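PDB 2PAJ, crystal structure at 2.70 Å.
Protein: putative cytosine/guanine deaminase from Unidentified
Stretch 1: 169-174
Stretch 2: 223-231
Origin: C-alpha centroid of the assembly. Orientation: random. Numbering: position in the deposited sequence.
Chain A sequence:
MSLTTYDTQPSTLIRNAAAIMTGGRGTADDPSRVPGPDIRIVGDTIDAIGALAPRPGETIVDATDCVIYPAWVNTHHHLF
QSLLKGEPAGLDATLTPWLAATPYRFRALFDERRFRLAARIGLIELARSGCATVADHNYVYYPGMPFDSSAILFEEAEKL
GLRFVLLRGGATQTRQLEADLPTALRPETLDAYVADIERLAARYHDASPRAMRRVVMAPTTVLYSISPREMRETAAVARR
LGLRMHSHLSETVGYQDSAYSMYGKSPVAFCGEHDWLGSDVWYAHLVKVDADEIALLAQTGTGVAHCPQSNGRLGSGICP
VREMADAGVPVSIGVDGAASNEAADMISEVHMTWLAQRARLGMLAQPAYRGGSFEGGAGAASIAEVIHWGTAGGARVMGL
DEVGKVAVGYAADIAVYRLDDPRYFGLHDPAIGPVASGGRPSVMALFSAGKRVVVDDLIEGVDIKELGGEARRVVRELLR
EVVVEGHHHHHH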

# COMPACT_ATOMS: atom_id res chain seq x y z
N GLY A 169 -5.38 -12.57 4.99
CA GLY A 169 -4.54 -13.22 5.97
C GLY A 169 -5.26 -14.20 6.87
O GLY A 169 -6.47 -14.41 6.73
N GLY A 170 -4.53 -14.80 7.80
CA GLY A 170 -5.14 -15.74 8.71
C GLY A 170 -4.19 -16.82 9.19
O GLY A 170 -2.99 -16.81 8.90
N ALA A 171 -4.74 -17.77 9.94
CA ALA A 171 -3.95 -18.87 10.45
C ALA A 171 -4.79 -20.12 10.66
O ALA A 171 -6.01 -20.05 10.81
CB ALA A 171 -3.28 -18.49 11.76
N THR A 172 -4.12 -21.26 10.65
CA THR A 172 -4.76 -22.54 10.87
C THR A 172 -4.36 -23.04 12.26
O THR A 172 -4.90 -24.01 12.75
CB THR A 172 -4.37 -23.57 9.79
OG1 THR A 172 -2.95 -23.73 9.75
CG2 THR A 172 -4.88 -23.12 8.45
N GLN A 173 -3.41 -22.36 12.88
CA GLN A 173 -2.99 -22.71 14.23
C GLN A 173 -2.80 -21.53 15.14
O GLN A 173 -2.98 -20.38 14.73
CB GLN A 173 -1.71 -23.54 14.24
CG GLN A 173 -0.75 -23.22 13.16
CD GLN A 173 -0.45 -24.46 12.40
OE1 GLN A 173 -1.37 -25.07 11.84
NE2 GLN A 173 0.81 -24.88 12.39
N THR A 174 -2.40 -21.83 16.38
CA THR A 174 -2.21 -20.79 17.39
C THR A 174 -1.68 -21.32 18.72
O THR A 174 -0.80 -20.71 19.36
CB THR A 174 -3.54 -20.09 17.72
OG1 THR A 174 -3.36 -19.27 18.88
CG2 THR A 174 -4.66 -21.13 17.97
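Stretch 2 223-231: LYSISPREM

A single carboxylate oxygen, OE2 of Glu230, ties together a helix start and a loop that lies more than fifty residues earlier in the chain. Thr172 OG1 donates to Glu230 OE2 at the very short distance of 2.5 Å, while the same oxygen accepts from Ser227 N at 3.1 Å and, weakly, from Ser227 OG at 3.0 Å. The principle at work is familiar: the start of a helix leaves backbone NH groups without partners from within the helix, and nearby side chains can supply them. Here the capping is reciprocal. Ser227, at the N-cap, accepts from Glu230 N through its OG at 3.1 Å, and Glu230 returns the favor by reaching back to Ser227 N.

Stretch 2 approaches as a loop that turns into helix at Pro228 and continues helical through Met231 and beyond. Met231 N closes onto Ser227 O at 2.9 Å. Stretch 1 contains no regular helix or strand, although Ala171 is extended. The closest alignment of the two backbones pairs Ala171 with Ser225, whose CA atoms are 4.2 Å apart, and then Thr172 with Ile226, CA to CA 5.4 Å, so the two chains advance in the same sense over this short register.

The backbone link is centered on one carbonyl. Ser225 O receives a well-directed hydrogen bond from Thr172 N at 2.8 Å, with an angle of 157° at the hydrogen, and a weak second one from Gln173 N at 3.4 Å. Two successive amides can converge on this acceptor because the psi of Thr172, -9°, turns the N atoms of Thr172 and Gln173 to the same side. Around this link the packing is tight: Ala171 CB lies 3.1 Å from Ser225 O and 3.4 Å from Ser225 CB, and Gly170 O comes within 3.2 Å of Ser225 CB.

Thr172 therefore holds stretch 2 at two points, by its amide and by its hydroxyl. Its CA-to-CB bond points toward stretch 2, and in the p rotamer its OG1 also lies 3.3 Å from Ile226 CG1. Gln173 covers the neighboring surface. Its CA-to-CB bond runs sideways; CG lies 3.5 Å from Tyr224 O, and the end of the side chain comes nearer to stretch 2, with NE2 3.4 Å from Ser227 N. The latter two atoms are both donors, so this approach is packing rather than a hydrogen bond. Together the stretches bury 319 Å², a modest area.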

# COMPACT_ATOMS: atom_id res chain seq x y z
N LEU A 223 5.48 -18.53 8.74
CA LEU A 223 6.24 -19.54 9.48
C LEU A 223 5.62 -19.87 10.83
O LEU A 223 6.21 -20.60 11.62
CB LEU A 223 7.69 -19.09 9.69
CG LEU A 223 8.50 -18.72 8.45
CD1 LEU A 223 9.93 -18.39 8.87
CD2 LEU A 223 8.49 -19.87 7.45
N TYR A 224 4.44 -19.31 11.10
CA TYR A 224 3.75 -19.57 12.36
C TYR A 224 2.25 -19.75 12.17
O TYR A 224 1.66 -20.67 12.71
CB TYR A 224 4.03 -18.45 13.37
CG TYR A 224 5.47 -18.38 13.82
CD1 TYR A 224 6.30 -17.33 13.40
CD2 TYR A 224 6.03 -19.39 14.61
CE1 TYR A 224 7.65 -17.29 13.74
CE2 TYR A 224 7.37 -19.36 14.97
CZ TYR A 224 8.18 -18.31 14.53
OH TYR A 224 9.52 -18.29 14.86
N SER A 225 1.63 -18.88 11.38
CA SER A 225 0.18 -18.96 11.15
C SER A 225 -0.26 -20.29 10.54
O SER A 225 -1.40 -20.72 10.74
CB SER A 225 -0.27 -17.82 10.23
OG SER A 225 -0.04 -16.55 10.81
N ILE A 226 0.66 -20.94 9.84
CA ILE A 226 0.35 -22.18 9.14
C ILE A 226 1.44 -23.26 9.17
O ILE A 226 2.63 -22.98 9.33
CB ILE A 226 -0.02 -21.79 7.69
CG1 ILE A 226 -1.53 -21.75 7.58
CG2 ILE A 226 0.67 -22.68 6.67
CD1 ILE A 226 -2.05 -21.33 6.23
N SER A 227 1.03 -24.52 9.01
CA SER A 227 1.98 -25.63 9.01
C SER A 227 2.80 -25.62 7.72
O SER A 227 2.32 -25.15 6.69
CB SER A 227 1.24 -26.96 9.13
OG SER A 227 0.52 -27.23 7.94
N PRO A 228 4.04 -26.14 7.75
CA PRO A 228 4.82 -26.12 6.51
C PRO A 228 4.24 -26.95 5.35
O PRO A 228 4.49 -26.66 4.18
CB PRO A 228 6.21 -26.57 6.95
CG PRO A 228 5.98 -27.31 8.21
CD PRO A 228 4.88 -26.57 8.89
N ARG A 229 3.48 -27.99 5.68
CA ARG A 229 2.85 -28.83 4.67
C ARG A 229 1.75 -27.96 4.06
O ARG A 229 1.46 -28.01 2.86
CB ARG A 229 2.24 -30.07 5.34
CG ARG A 229 1.21 -30.85 4.54
CD ARG A 229 0.35 -31.66 5.52
NE ARG A 229 -0.57 -32.61 4.90
CZ ARG A 229 -1.32 -33.48 5.60
NH1 ARG A 229 -1.25 -33.51 6.93
NH2 ARG A 229 -2.13 -34.33 4.96
N GLU A 230 1.15 -27.14 4.92
CA GLU A 230 0.11 -26.25 4.50
C GLU A 230 0.62 -25.09 3.65
O GLU A 230 -0.09 -24.60 2.78
CB GLU A 230 -0.65 -25.72 5.72
CG GLU A 230 -1.79 -26.60 6.13
CD GLU A 230 -2.48 -26.12 7.39
OE1 GLU A 230 -3.65 -26.52 7.63
OE2 GLU A 230 -1.85 -25.35 8.15
N MET A 231 1.86 -24.64 3.86
CA MET A 231 2.31 -23.53 3.03
C MET A 231 2.57 -24.00 1.59
O MET A 231 2.44 -23.22 0.65
CB MET A 231 3.51 -22.76 3.64
CG MET A 231 4.60 -23.53 4.38
SD MET A 231 5.65 -22.41 5.43
CE MET A 231 7.05 -22.12 4.38